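Local coordinates for probable transcriptional regulatory protein aq_1575 (Aquifex aeolicus, PDB 1LFP) that probably binds DNA and regulates transcription, as a bacterial member of the TACO1/YebC family, at residues A52-Q55 with A56-N60; M61-E64 with N65-R68; A101-D104 with N105-R108; G128-S131 with Y132-R136. All blocks are in the same frame, centred on the assembly; numbering follows the deposited sequence.

Contact 1: A52-Q55 with A56-N60; sequences AIEQ and AKKAN
The last two turns of helix 47-58 close through consecutive i to i+4 backbone bonds: Ala-56 N to Ala-52 O, Lys-57 N to Ile-53 O and Lys-58 N to Glu-54 O, followed by a weak one from Ala-59 N to Gln-55 O as the helix runs out. Asn-60, with a positive phi of 70°, is the C' residue of a Schellman motif, in which Asn-60 N bonds to Lys-57 O at 3.1 Å and Met-61 N reaches Ala-56 O. The side chains of Ile-53 and Lys-57 run alongside each other in the same direction. With chi4 at 56° bending an otherwise extended chain, CE of Lys-57 lies 4.2 Å from CG2 of Ile-53; NZ is modelled closer still, at a spacing that is doubtful. CG of Lys-57 rests 3.5 Å from Ile-53 O. Replacing Lys-57 by an alanine would probably bare the CG2 branch of Ile-53 and deprive the Trp-63 indole of the cation that this lysine offers it. Lys-58 is folded more tightly, bent at chi2, chi3 and chi4, so that its CE lies 3.8 Å from Glu-54 O and its NZ 3.9 Å from Glu-54 CG. NZ stays 4.2 Å from Glu-54 OE2, too far for a salt bridge; the carboxylate instead pairs through OE1 with Lys-184. Ala-52, Gln-55 and Ala-59 pack on helix 21-39, against Ile-32, Leu-28 and Phe-25 among others, whereas Ile-53, Ala-56 and Lys-57 meet Ile-66 of helix 63-74.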
ATOM      1  N   ALA A  52       8.193  -9.995   1.693  1.00 21.93           N
ATOM      2  CA  ALA A  52       7.950  -9.276   2.950  1.00 23.56           C
ATOM      3  C   ALA A  52       9.212  -9.299   3.786  1.00 23.41           C
ATOM      4  O   ALA A  52       9.564  -8.323   4.447  1.00 24.00           O
ATOM      5  CB  ALA A  52       6.808  -9.921   3.711  1.00 21.57           C
ATOM      6  N   ILE A  53       9.906 -10.430   3.746  1.00 23.14           N
ATOM      7  CA  ILE A  53      11.146 -10.563   4.500  1.00 25.58           C
ATOM      8  C   ILE A  53      12.189  -9.601   3.946  1.00 26.79           C
ATOM      9  O   ILE A  53      12.879  -8.922   4.696  1.00 26.59           O
ATOM     10  CB  ILE A  53      11.686 -12.013   4.435  1.00 20.75           C
ATOM     11  CG1 ILE A  53      10.801 -12.901   5.321  1.00 23.29           C
ATOM     12  CG2 ILE A  53      13.173 -12.065   4.881  1.00 23.79           C
ATOM     13  CD1 ILE A  53      11.204 -14.371   5.315  1.00 19.47           C
ATOM     14  N   GLU A  54      12.275  -9.526   2.621  1.00 26.22           N
ATOM     15  CA  GLU A  54      13.227  -8.653   1.959  1.00 26.69           C
ATOM     16  C   GLU A  54      13.020  -7.163   2.251  1.00 27.68           C
ATOM     17  O   GLU A  54      13.973  -6.414   2.428  1.00 26.63           O
ATOM     18  CB  GLU A  54      13.147  -8.925   0.457  1.00 38.16           C
ATOM     19  CG  GLU A  54      13.916  -7.985  -0.417  1.00 42.70           C
ATOM     20  CD  GLU A  54      13.458  -8.086  -1.867  1.00 45.52           C
ATOM     21  OE1 GLU A  54      13.482  -9.208  -2.422  1.00 47.64           O
ATOM     22  OE2 GLU A  54      13.069  -7.047  -2.442  1.00 50.07           O
ATOM     23  N   GLN A  55      11.763  -6.742   2.284  1.00 25.77           N
ATOM     24  CA  GLN A  55      11.402  -5.363   2.534  1.00 26.10           C
ATOM     25  C   GLN A  55      11.689  -4.988   3.966  1.00 23.26           C
ATOM     26  O   GLN A  55      12.019  -3.844   4.285  1.00 21.50           O
ATOM     27  CB  GLN A  55       9.918  -5.161   2.240  1.00 43.99           C
ATOM     28  CG  GLN A  55       9.655  -4.210   1.085  1.00 50.36           C
ATOM     29  CD  GLN A  55       8.895  -2.973   1.523  1.00 53.56           C
ATOM     30  OE1 GLN A  55       9.472  -2.045   2.095  1.00 56.82           O
ATOM     31  NE2 GLN A  55       7.591  -2.961   1.275  1.00 54.66           N
ATOM     32  N   ALA A  56      11.531  -5.967   4.839  1.00 21.95           N
ATOM     33  CA  ALA A  56      11.781  -5.751   6.243  1.00 20.29           C
ATOM     34  C   ALA A  56      13.268  -5.576   6.422  1.00 19.95           C
ATOM     35  O   ALA A  56      13.705  -4.752   7.196  1.00 19.13           O
ATOM     36  CB  ALA A  56      11.301  -6.948   7.043  1.00 20.25           C
ATOM     37  N   LYS A  57      14.062  -6.379   5.714  1.00 20.55           N
ATOM     38  CA  LYS A  57      15.497  -6.274   5.860  1.00 23.89           C
ATOM     39  C   LYS A  57      15.961  -4.939   5.316  1.00 24.39           C
ATOM     40  O   LYS A  57      16.840  -4.307   5.871  1.00 25.21           O
ATOM     41  CB  LYS A  57      16.188  -7.425   5.129  1.00 26.90           C
ATOM     42  CG  LYS A  57      16.120  -8.732   5.879  1.00 29.69           C
ATOM     43  CD  LYS A  57      16.886  -9.833   5.162  1.00 34.22           C
ATOM     44  CE  LYS A  57      17.067 -11.046   6.062  1.00 34.64           C
ATOM     45  NZ  LYS A  57      15.775 -11.574   6.564  1.00 40.42           N
ATOM     46  N   LYS A  58      15.340  -4.506   4.233  1.00 26.89           N
ATOM     47  CA  LYS A  58      15.727  -3.256   3.611  1.00 28.46           C
ATOM     48  C   LYS A  58      15.442  -2.042   4.450  1.00 29.03           C
ATOM     49  O   LYS A  58      16.138  -1.023   4.327  1.00 29.16           O
ATOM     50  CB  LYS A  58      15.043  -3.119   2.250  1.00 41.02           C
ATOM     51  CG  LYS A  58      15.955  -2.526   1.198  1.00 47.10           C
ATOM     52  CD  LYS A  58      17.220  -3.380   1.035  1.00 52.22           C
ATOM     53  CE  LYS A  58      16.900  -4.820   0.604  1.00 54.92           C
ATOM     54  NZ  LYS A  58      16.339  -4.907  -0.782  1.00 57.60           N
ATOM     55  N   ALA A  59      14.458  -2.161   5.340  1.00 25.30           N
ATOM     56  CA  ALA A  59      14.054  -1.070   6.211  1.00 24.31           C
ATOM     57  C   ALA A  59      14.787  -1.086   7.546  1.00 22.88           C
ATOM     58  O   ALA A  59      14.470  -0.315   8.452  1.00 22.59           O
ATOM     59  CB  ALA A  59      12.549  -1.133   6.432  1.00 25.61           C
ATOM     60  N   ASN A  60      15.748  -2.000   7.667  1.00 21.79           N
ATOM     61  CA  ASN A  60      16.551  -2.123   8.850  1.00 22.18           C
ATOM     62  C   ASN A  60      15.774  -2.651  10.044  1.00 22.07           C
ATOM     63  O   ASN A  60      16.067  -2.295  11.172  1.00 21.15           O
ATOM     64  CB  ASN A  60      17.197  -0.767   9.180  1.00 37.21           C
ATOM     65  CG  ASN A  60      18.340  -0.417   8.230  1.00 42.04           C
ATOM     66  OD1 ASN A  60      18.721   0.751   8.098  1.00 45.33           O
ATOM     67  ND2 ASN A  60      18.908  -1.438   7.581  1.00 39.80           N
TER

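Contact 2: M61-E64 with N65-R68; sequences MPWE and NIER
CE of Met-61, present as selenomethionine, meets Ile-66 CG1 at 3.7 Å and Asn-65 CB at 3.8 Å, its chain crossing that of Asn-65 at about a right angle. A bend at chi3 (82°) turns this methyl back onto the helix start. Asn-65 lies alongside the Pro-62 ring, ND2 being 3.4 Å from Pro-62 CB. Glu-64 passes the same amide at a slant, its carboxylate plane only 5° from the amide plane. CD1 of Ile-66 comes 4.3 Å from Trp-63 CD1. Here helix 63-74 begins, with Pro-62 at the N-cap: Pro-62 O takes the Asn-65 N-H at 2.9 Å, and more weakly that of Ile-66. Regular turns follow, Glu-67 N bonding to Trp-63 O at 3.0 Å and Arg-68 N to Glu-64 O. The Arg-68 guanidinium turns one face to that same Glu-64 O. Shortening Ile-66 to alanine is likely to open a gap beside the Met-61 methyl and to take away the aliphatic carbon next to Trp-63 CD1. Beyond these residues, Met-61 rests on Phe-25 and Ile-29 and Ile-66 on Ile-32, all of helix 21-39.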
HETATM    1  N   MSE A  61      14.777  -3.491   9.801  1.00 20.15           N
HETATM    2  CA  MSE A  61      14.026  -4.060  10.931  1.00 19.58           C
HETATM    3  C   MSE A  61      14.897  -5.214  11.434  1.00 19.31           C
HETATM    4  O   MSE A  61      15.422  -6.020  10.645  1.00 19.70           O
HETATM    5  CB  MSE A  61      12.653  -4.577  10.501  1.00 19.09           C
HETATM    6  CG  MSE A  61      11.675  -4.770  11.692  1.00 18.26           C
HETATM    7 SE   MSE A  61       9.946  -5.130  11.218  1.00 18.51          SE
HETATM    8  CE  MSE A  61      10.343  -6.775  10.991  1.00  6.68           C
ATOM      9  N   PRO A  62      15.089  -5.288  12.747  1.00 19.73           N
ATOM     10  CA  PRO A  62      15.910  -6.342  13.376  1.00 19.64           C
ATOM     11  C   PRO A  62      15.492  -7.706  12.857  1.00 19.09           C
ATOM     12  O   PRO A  62      14.318  -7.998  12.739  1.00 18.64           O
ATOM     13  CB  PRO A  62      15.637  -6.160  14.868  1.00 19.54           C
ATOM     14  CG  PRO A  62      15.385  -4.640  14.986  1.00 22.30           C
ATOM     15  CD  PRO A  62      14.521  -4.359  13.745  1.00 19.57           C
ATOM     16  N   TRP A  63      16.456  -8.538  12.516  1.00 17.41           N
ATOM     17  CA  TRP A  63      16.092  -9.838  11.991  1.00 19.96           C
ATOM     18  C   TRP A  63      15.314 -10.646  13.010  1.00 19.79           C
ATOM     19  O   TRP A  63      14.534 -11.507  12.649  1.00 21.11           O
ATOM     20  CB  TRP A  63      17.353 -10.588  11.563  1.00 22.06           C
ATOM     21  CG  TRP A  63      18.109  -9.883  10.458  1.00 23.22           C
ATOM     22  CD1 TRP A  63      17.825  -8.660   9.885  1.00 22.03           C
ATOM     23  CD2 TRP A  63      19.271 -10.377   9.797  1.00 23.74           C
ATOM     24  NE1 TRP A  63      18.754  -8.381   8.900  1.00 25.63           N
ATOM     25  CE2 TRP A  63      19.653  -9.416   8.832  1.00 24.85           C
ATOM     26  CE3 TRP A  63      20.029 -11.546   9.928  1.00 25.12           C
ATOM     27  CZ2 TRP A  63      20.774  -9.592   7.997  1.00 24.50           C
ATOM     28  CZ3 TRP A  63      21.151 -11.726   9.091  1.00 26.56           C
ATOM     29  CH2 TRP A  63      21.505 -10.748   8.142  1.00 24.95           C
ATOM     30  N   GLU A  64      15.542 -10.389  14.288  1.00 24.09           N
ATOM     31  CA  GLU A  64      14.836 -11.115  15.334  1.00 24.04           C
ATOM     32  C   GLU A  64      13.344 -10.807  15.240  1.00 23.68           C
ATOM     33  O   GLU A  64      12.502 -11.642  15.551  1.00 22.88           O
ATOM     34  CB  GLU A  64      15.393 -10.701  16.683  1.00 29.24           C
ATOM     35  CG  GLU A  64      15.600  -9.206  16.755  1.00 31.17           C
ATOM     36  CD  GLU A  64      17.074  -8.796  16.731  1.00 34.25           C
ATOM     37  OE1 GLU A  64      17.795  -9.043  15.698  1.00 30.22           O
ATOM     38  OE2 GLU A  64      17.482  -8.216  17.774  1.00 31.73           O
ATOM     39  N   ASN A  65      12.992  -9.606  14.799  1.00 20.20           N
ATOM     40  CA  ASN A  65      11.564  -9.288  14.651  1.00 20.60           C
ATOM     41  C   ASN A  65      10.938  -9.972  13.452  1.00 18.87           C
ATOM     42  O   ASN A  65       9.751 -10.252  13.429  1.00 19.54           O
ATOM     43  CB  ASN A  65      11.341  -7.788  14.481  1.00 23.19           C
ATOM     44  CG  ASN A  65      11.364  -7.060  15.790  1.00 25.27           C
ATOM     45  OD1 ASN A  65      10.348  -7.010  16.528  1.00 28.38           O
ATOM     46  ND2 ASN A  65      12.522  -6.488  16.110  1.00 21.81           N
ATOM     47  N   ILE A  66      11.735 -10.183  12.421  1.00 18.98           N
ATOM     48  CA  ILE A  66      11.240 -10.833  11.248  1.00 19.39           C
ATOM     49  C   ILE A  66      10.933 -12.302  11.637  1.00 19.85           C
ATOM     50  O   ILE A  66       9.882 -12.847  11.322  1.00 18.87           O
ATOM     51  CB  ILE A  66      12.290 -10.792  10.149  1.00 18.17           C
ATOM     52  CG1 ILE A  66      12.663  -9.343   9.830  1.00 19.15           C
ATOM     53  CG2 ILE A  66      11.755 -11.493   8.909  1.00 19.17           C
ATOM     54  CD1 ILE A  66      13.701  -9.236   8.689  1.00 20.02           C
ATOM     55  N   GLU A  67      11.865 -12.930  12.339  1.00 20.44           N
ATOM     56  CA  GLU A  67      11.657 -14.329  12.745  1.00 22.19           C
ATOM     57  C   GLU A  67      10.424 -14.486  13.643  1.00 21.78           C
ATOM     58  O   GLU A  67       9.603 -15.402  13.475  1.00 23.02           O
ATOM     59  CB  GLU A  67      12.904 -14.811  13.481  1.00 39.31           C
ATOM     60  CG  GLU A  67      12.836 -16.210  14.027  1.00 46.16           C
ATOM     61  CD  GLU A  67      14.108 -16.565  14.766  1.00 50.73           C
ATOM     62  OE1 GLU A  67      15.165 -16.670  14.099  1.00 53.93           O
ATOM     63  OE2 GLU A  67      14.056 -16.712  16.008  1.00 53.86           O
ATOM     64  N   ARG A  68      10.303 -13.586  14.604  1.00 20.85           N
ATOM     65  CA  ARG A  68       9.196 -13.602  15.544  1.00 21.27           C
ATOM     66  C   ARG A  68       7.858 -13.515  14.804  1.00 21.89           C
ATOM     67  O   ARG A  68       6.910 -14.240  15.110  1.00 21.78           O
ATOM     68  CB  ARG A  68       9.361 -12.451  16.529  1.00 22.21           C
ATOM     69  CG  ARG A  68       8.344 -12.408  17.641  1.00 26.45           C
ATOM     70  CD  ARG A  68       9.036 -12.072  18.977  1.00 33.57           C
ATOM     71  NE  ARG A  68       9.997 -10.977  18.842  1.00 36.25           N
ATOM     72  CZ  ARG A  68      11.055 -10.777  19.624  1.00 38.53           C
ATOM     73  NH1 ARG A  68      11.333 -11.593  20.634  1.00 41.53           N
ATOM     74  NH2 ARG A  68      11.860  -9.759  19.383  1.00 41.40           N
TER

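Contact 3: A101-D104 with N105-R108; sequences ATTD and NRNR
An ST turn at Thr-103 joins the end of strand 95-103 to helix 106-119, whose N-cap is Asn-105. OG1 of Thr-103, anti to its own backbone N (chi1 -180°), accepts the Asn-105 N-H at 3.1 Å in a nearly straight bond of 165°. The same hydroxyl is hydrogen-bonded to Thr-109 OG1 in the first turn of the helix. CG2, the other branch of Thr-103, faces the start of the helix, 4.1 Å from Arg-106 CG. Asn-105 caps through its amide oxygen: OD1 receives the Arg-108 N-H at 3.2 Å, the donor standing above the carbonyl plane. Between Thr-103 and Asn-105 in the chain, Asp-104 forms a salt bridge from OD2 to Arg-108 NH2 at 3.1 Å, the carboxylate and guanidinium planes inclined by 29°. Bends at chi2 and chi3 carry the arginine chain back toward the turn, where Asn-105 CB lies 3.8 Å above one face of the guanidinium. A water also accepts from Arg-108 NH2, at 3.0 Å, and more weakly from Asp-104 N. NH1 of Arg-108 turns to two further carboxylates, Glu-112 and Asp-230. With acids gripping both terminal nitrogens, the guanidinium is held against rotation, and its positive charge probably compensates part of the negative charge of its three acidic partners.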
ATOM      1  N   ALA A 101      -6.843  -3.388   5.220  1.00 18.14           N
ATOM      2  CA  ALA A 101      -6.430  -3.473   6.608  1.00 18.23           C
ATOM      3  C   ALA A 101      -6.073  -4.908   6.992  1.00 23.14           C
ATOM      4  O   ALA A 101      -6.475  -5.859   6.326  1.00 20.39           O
ATOM      5  CB  ALA A 101      -7.546  -2.942   7.490  1.00 17.38           C
ATOM      6  N   THR A 102      -5.237  -5.050   8.025  1.00 24.93           N
ATOM      7  CA  THR A 102      -4.843  -6.373   8.530  1.00 25.90           C
ATOM      8  C   THR A 102      -5.065  -6.174  10.011  1.00 29.04           C
ATOM      9  O   THR A 102      -4.319  -5.424  10.653  1.00 28.80           O
ATOM     10  CB  THR A 102      -3.356  -6.709   8.237  1.00 27.14           C
ATOM     11  OG1 THR A 102      -3.126  -6.741   6.820  1.00 27.41           O
ATOM     12  CG2 THR A 102      -3.009  -8.088   8.819  1.00 28.76           C
ATOM     13  N   THR A 103      -6.085  -6.840  10.555  1.00 26.39           N
ATOM     14  CA  THR A 103      -6.482  -6.642  11.938  1.00 29.02           C
ATOM     15  C   THR A 103      -6.812  -7.937  12.656  1.00 29.97           C
ATOM     16  O   THR A 103      -7.129  -8.950  12.024  1.00 29.15           O
ATOM     17  CB  THR A 103      -7.713  -5.655  12.008  1.00 31.45           C
ATOM     18  OG1 THR A 103      -8.109  -5.446  13.368  1.00 31.78           O
ATOM     19  CG2 THR A 103      -8.903  -6.200  11.218  1.00 31.42           C
ATOM     20  N   ASP A 104      -6.711  -7.904  13.980  1.00 35.99           N
ATOM     21  CA  ASP A 104      -7.014  -9.082  14.789  1.00 38.25           C
ATOM     22  C   ASP A 104      -8.374  -8.916  15.454  1.00 39.46           C
ATOM     23  O   ASP A 104      -8.777  -9.743  16.269  1.00 38.51           O
ATOM     24  CB  ASP A 104      -5.948  -9.284  15.874  1.00 47.12           C
ATOM     25  CG  ASP A 104      -6.026  -8.236  16.977  1.00 48.98           C
ATOM     26  OD1 ASP A 104      -5.516  -8.496  18.092  1.00 50.86           O
ATOM     27  OD2 ASP A 104      -6.589  -7.146  16.736  1.00 48.19           O
ATOM     28  N   ASN A 105      -9.068  -7.830  15.115  1.00 34.86           N
ATOM     29  CA  ASN A 105     -10.381  -7.546  15.670  1.00 34.80           C
ATOM     30  C   ASN A 105     -11.158  -6.661  14.696  1.00 35.25           C
ATOM     31  O   ASN A 105     -11.207  -5.442  14.847  1.00 34.73           O
ATOM     32  CB  ASN A 105     -10.241  -6.826  17.011  1.00 36.52           C
ATOM     33  CG  ASN A 105     -11.515  -6.844  17.812  1.00 37.64           C
ATOM     34  OD1 ASN A 105     -12.596  -6.516  17.312  1.00 36.09           O
ATOM     35  ND2 ASN A 105     -11.399  -7.234  19.069  1.00 39.65           N
ATOM     36  N   ARG A 106     -11.748  -7.286  13.688  1.00 33.25           N
ATOM     37  CA  ARG A 106     -12.530  -6.587  12.678  1.00 31.74           C
ATOM     38  C   ARG A 106     -13.539  -5.554  13.178  1.00 30.00           C
ATOM     39  O   ARG A 106     -13.618  -4.449  12.640  1.00 27.91           O
ATOM     40  CB  ARG A 106     -13.258  -7.616  11.806  1.00 44.04           C
ATOM     41  CG  ARG A 106     -12.494  -8.026  10.566  1.00 49.40           C
ATOM     42  CD  ARG A 106     -13.079  -9.281   9.939  1.00 53.87           C
ATOM     43  NE  ARG A 106     -12.521 -10.488  10.537  1.00 57.71           N
ATOM     44  CZ  ARG A 106     -11.262 -10.890  10.383  1.00 60.37           C
ATOM     45  NH1 ARG A 106     -10.420 -10.187   9.642  1.00 61.19           N
ATOM     46  NH2 ARG A 106     -10.836 -11.989  10.996  1.00 62.16           N
ATOM     47  N   ASN A 107     -14.329  -5.905  14.192  1.00 30.68           N
ATOM     48  CA  ASN A 107     -15.331  -4.975  14.723  1.00 30.21           C
ATOM     49  C   ASN A 107     -14.668  -3.687  15.210  1.00 27.92           C
ATOM     50  O   ASN A 107     -15.174  -2.580  14.991  1.00 26.26           O
ATOM     51  CB  ASN A 107     -16.102  -5.651  15.867  1.00 42.63           C
ATOM     52  CG  ASN A 107     -17.147  -4.748  16.498  1.00 45.61           C
ATOM     53  OD1 ASN A 107     -17.997  -4.165  15.813  1.00 47.19           O
ATOM     54  ND2 ASN A 107     -17.097  -4.639  17.824  1.00 46.28           N
ATOM     55  N   ARG A 108     -13.523  -3.851  15.859  1.00 29.43           N
ATOM     56  CA  ARG A 108     -12.763  -2.740  16.409  1.00 27.13           C
ATOM     57  C   ARG A 108     -12.287  -1.834  15.277  1.00 24.76           C
ATOM     58  O   ARG A 108     -12.543  -0.628  15.279  1.00 23.07           O
ATOM     59  CB  ARG A 108     -11.565  -3.285  17.187  1.00 31.73           C
ATOM     60  CG  ARG A 108     -11.254  -2.498  18.438  1.00 34.31           C
ATOM     61  CD  ARG A 108      -9.848  -1.939  18.432  1.00 34.47           C
ATOM     62  NE  ARG A 108      -8.810  -2.938  18.197  1.00 34.81           N
ATOM     63  CZ  ARG A 108      -8.407  -3.331  16.991  1.00 37.36           C
ATOM     64  NH1 ARG A 108      -8.966  -2.817  15.915  1.00 41.15           N
ATOM     65  NH2 ARG A 108      -7.429  -4.212  16.852  1.00 36.14           N
TER
HETATM   66  O   HOH W   1      -5.170  -5.061  15.118  1.00 45.06           O

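Contact 4: G128-S131 with Y132-R136; sequences GCVS and YLFER
Tyr-132 doubles back over the residues that precede it, its ring lying along the backbone of 128-130. A chi1 of 57° sets CG between the backbone N and the carbonyl carbon, and from there the ring runs back along its own chain. CE1 stands 3.4 Å from Cys-129 O, Gly-128 O approaches the ring edge at CD1 (3.7 Å), and Val-130 O sits over one face, nearer the ring's border than its centre. Gly-128 itself has a positive phi (94°), at which a side chain would press on the carbonyl oxygen of the preceding residue. At residues 130-134 the chain makes a short 3-10 turn. Leu-133 N bonds to Val-130 O at 2.8 Å, and Phe-134 N to Ser-131 O at 3.0 Å. Val-130 O, besides accepting from Leu-133, lies at the edge of the Phe-134 ring, in its plane, 3.4 Å from CD2. On the apolar side, Val-130 CG1 meets Leu-133 CD1 at 3.9 Å. The carboxylate of Glu-88 fixes the incoming loop by accepting from the backbone N-H groups of Gly-128, Val-130 and Ser-131, and Cys-129 O is bonded to Tyr-90 OH. Phe-134 then opens strand 134-143 and packs on Ala-96 and Met-98 of strand 95-103 and on Trp-201 and Pro-203 at strand 196-203, touching strands of both sheets, while Leu-133 and Glu-135 pair through their backbones with Ile-204 and Lys-202.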
ATOM      1  N   GLY A 128     -18.354  -3.749  -1.463  1.00 24.45           N
ATOM      2  CA  GLY A 128     -18.805  -3.598  -2.829  1.00 22.44           C
ATOM      3  C   GLY A 128     -19.282  -2.236  -3.301  1.00 22.63           C
ATOM      4  O   GLY A 128     -19.568  -2.097  -4.481  1.00 26.22           O
ATOM      5  N   CYS A 129     -19.367  -1.237  -2.421  1.00 19.96           N
ATOM      6  CA  CYS A 129     -19.848   0.081  -2.834  1.00 21.05           C
ATOM      7  C   CYS A 129     -18.899   0.867  -3.694  1.00 20.22           C
ATOM      8  O   CYS A 129     -19.287   1.888  -4.274  1.00 20.50           O
ATOM      9  CB  CYS A 129     -20.259   0.939  -1.637  1.00 20.06           C
ATOM     10  SG  CYS A 129     -18.971   1.491  -0.529  1.00 21.31           S
ATOM     11  N   VAL A 130     -17.630   0.472  -3.742  1.00 14.60           N
ATOM     12  CA  VAL A 130     -16.729   1.183  -4.640  1.00 15.02           C
ATOM     13  C   VAL A 130     -15.806   0.273  -5.450  1.00 16.41           C
ATOM     14  O   VAL A 130     -15.222   0.719  -6.399  1.00 15.11           O
ATOM     15  CB  VAL A 130     -15.826   2.164  -3.892  1.00 26.48           C
ATOM     16  CG1 VAL A 130     -15.000   2.911  -4.890  1.00 31.05           C
ATOM     17  CG2 VAL A 130     -16.654   3.151  -3.058  1.00 26.22           C
ATOM     18  N   SER A 131     -15.709  -1.022  -5.146  1.00 14.65           N
ATOM     19  CA  SER A 131     -14.709  -1.802  -5.860  1.00 15.18           C
ATOM     20  C   SER A 131     -14.810  -1.892  -7.382  1.00 14.68           C
ATOM     21  O   SER A 131     -13.804  -2.032  -8.055  1.00 15.35           O
ATOM     22  CB  SER A 131     -14.556  -3.215  -5.220  1.00 18.40           C
ATOM     23  OG  SER A 131     -15.743  -3.963  -5.360  1.00 18.28           O
ATOM     24  N   TYR A 132     -16.015  -1.744  -7.919  1.00 14.39           N
ATOM     25  CA  TYR A 132     -16.209  -1.767  -9.335  1.00 17.66           C
ATOM     26  C   TYR A 132     -15.528  -0.562  -9.987  1.00 17.06           C
ATOM     27  O   TYR A 132     -15.455  -0.508 -11.199  1.00 18.90           O
ATOM     28  CB  TYR A 132     -17.705  -1.741  -9.655  1.00 17.83           C
ATOM     29  CG  TYR A 132     -18.421  -0.564  -9.076  1.00 20.13           C
ATOM     30  CD1 TYR A 132     -19.084  -0.657  -7.843  1.00 20.38           C
ATOM     31  CD2 TYR A 132     -18.451   0.659  -9.760  1.00 20.59           C
ATOM     32  CE1 TYR A 132     -19.760   0.437  -7.298  1.00 24.43           C
ATOM     33  CE2 TYR A 132     -19.135   1.757  -9.221  1.00 24.88           C
ATOM     34  CZ  TYR A 132     -19.779   1.632  -7.991  1.00 26.51           C
ATOM     35  OH  TYR A 132     -20.427   2.734  -7.462  1.00 29.48           O
ATOM     36  N   LEU A 133     -15.055   0.403  -9.193  1.00 15.68           N
ATOM     37  CA  LEU A 133     -14.345   1.587  -9.742  1.00 16.47           C
ATOM     38  C   LEU A 133     -12.821   1.440  -9.737  1.00 18.67           C
ATOM     39  O   LEU A 133     -12.066   2.394 -10.063  1.00 15.14           O
ATOM     40  CB  LEU A 133     -14.678   2.853  -8.948  1.00 18.35           C
ATOM     41  CG  LEU A 133     -16.145   3.259  -8.996  1.00 19.70           C
ATOM     42  CD1 LEU A 133     -16.363   4.547  -8.211  1.00 21.26           C
ATOM     43  CD2 LEU A 133     -16.550   3.400 -10.466  1.00 23.98           C
ATOM     44  N   PHE A 134     -12.367   0.247  -9.372  1.00 15.48           N
ATOM     45  CA  PHE A 134     -10.936  -0.062  -9.294  1.00 16.55           C
ATOM     46  C   PHE A 134     -10.624  -1.447  -9.854  1.00 15.84           C
ATOM     47  O   PHE A 134     -11.534  -2.272 -10.054  1.00 15.31           O
ATOM     48  CB  PHE A 134     -10.514  -0.073  -7.817  1.00 13.12           C
ATOM     49  CG  PHE A 134     -10.720   1.238  -7.110  1.00 13.94           C
ATOM     50  CD1 PHE A 134      -9.639   2.060  -6.835  1.00 16.25           C
ATOM     51  CD2 PHE A 134     -11.983   1.612  -6.656  1.00 17.64           C
ATOM     52  CE1 PHE A 134      -9.806   3.245  -6.097  1.00 17.01           C
ATOM     53  CE2 PHE A 134     -12.176   2.771  -5.930  1.00 18.14           C
ATOM     54  CZ  PHE A 134     -11.096   3.605  -5.638  1.00 19.10           C
ATOM     55  N   GLU A 135      -9.338  -1.707 -10.103  1.00 15.68           N
ATOM     56  CA  GLU A 135      -8.912  -3.032 -10.566  1.00 17.52           C
ATOM     57  C   GLU A 135      -7.734  -3.481  -9.685  1.00 17.73           C
ATOM     58  O   GLU A 135      -6.929  -2.674  -9.277  1.00 14.47           O
ATOM     59  CB  GLU A 135      -8.442  -3.012 -12.027  1.00 20.43           C
ATOM     60  CG  GLU A 135      -9.114  -1.926 -12.879  1.00 28.50           C
ATOM     61  CD  GLU A 135      -8.776  -2.021 -14.381  1.00 31.45           C
ATOM     62  OE1 GLU A 135      -9.035  -3.079 -14.974  1.00 28.34           O
ATOM     63  OE2 GLU A 135      -8.271  -1.033 -14.962  1.00 34.35           O
ATOM     64  N   ARG A 136      -7.672  -4.771  -9.366  1.00 16.91           N
ATOM     65  CA  ARG A 136      -6.573  -5.313  -8.572  1.00 17.95           C
ATOM     66  C   ARG A 136      -5.345  -5.382  -9.462  1.00 16.61           C
ATOM     67  O   ARG A 136      -5.403  -5.925 -10.570  1.00 18.32           O
ATOM     68  CB  ARG A 136      -6.941  -6.728  -8.093  1.00 23.80           C
ATOM     69  CG  ARG A 136      -6.694  -6.920  -6.609  1.00 29.17           C
ATOM     70  CD  ARG A 136      -6.863  -8.357  -6.136  1.00 32.03           C
ATOM     71  NE  ARG A 136      -6.079  -9.270  -6.948  1.00 39.74           N
ATOM     72  CZ  ARG A 136      -5.654 -10.457  -6.543  1.00 40.38           C
ATOM     73  NH1 ARG A 136      -5.930 -10.882  -5.326  1.00 44.26           N
ATOM     74  NH2 ARG A 136      -4.966 -11.224  -7.366  1.00 41.84           N
TER

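Overall arrangement
Contacts 1 and 2 form one unit in the N-terminal helical part of the protein, their centres 9 Å apart. The helix end of contact 1 leads directly into the helix start of contact 2, and Ile-66 CD1 packs on Ala-56 CB at 3.7 Å. Contacts 3 and 4 lie in the part of the chain that follows, with centres about 21 Å apart and no direct touch. Strand 95-103 relates them: contact 3 lies at its exit, and contact 4 meets the same strand nearer its start. Contact 4 is on the opposite side of the chain's centre from contacts 1 and 2, with centres about 30 and 35 Å away; the centre of contact 3 lies about 24 Å from that of contact 1.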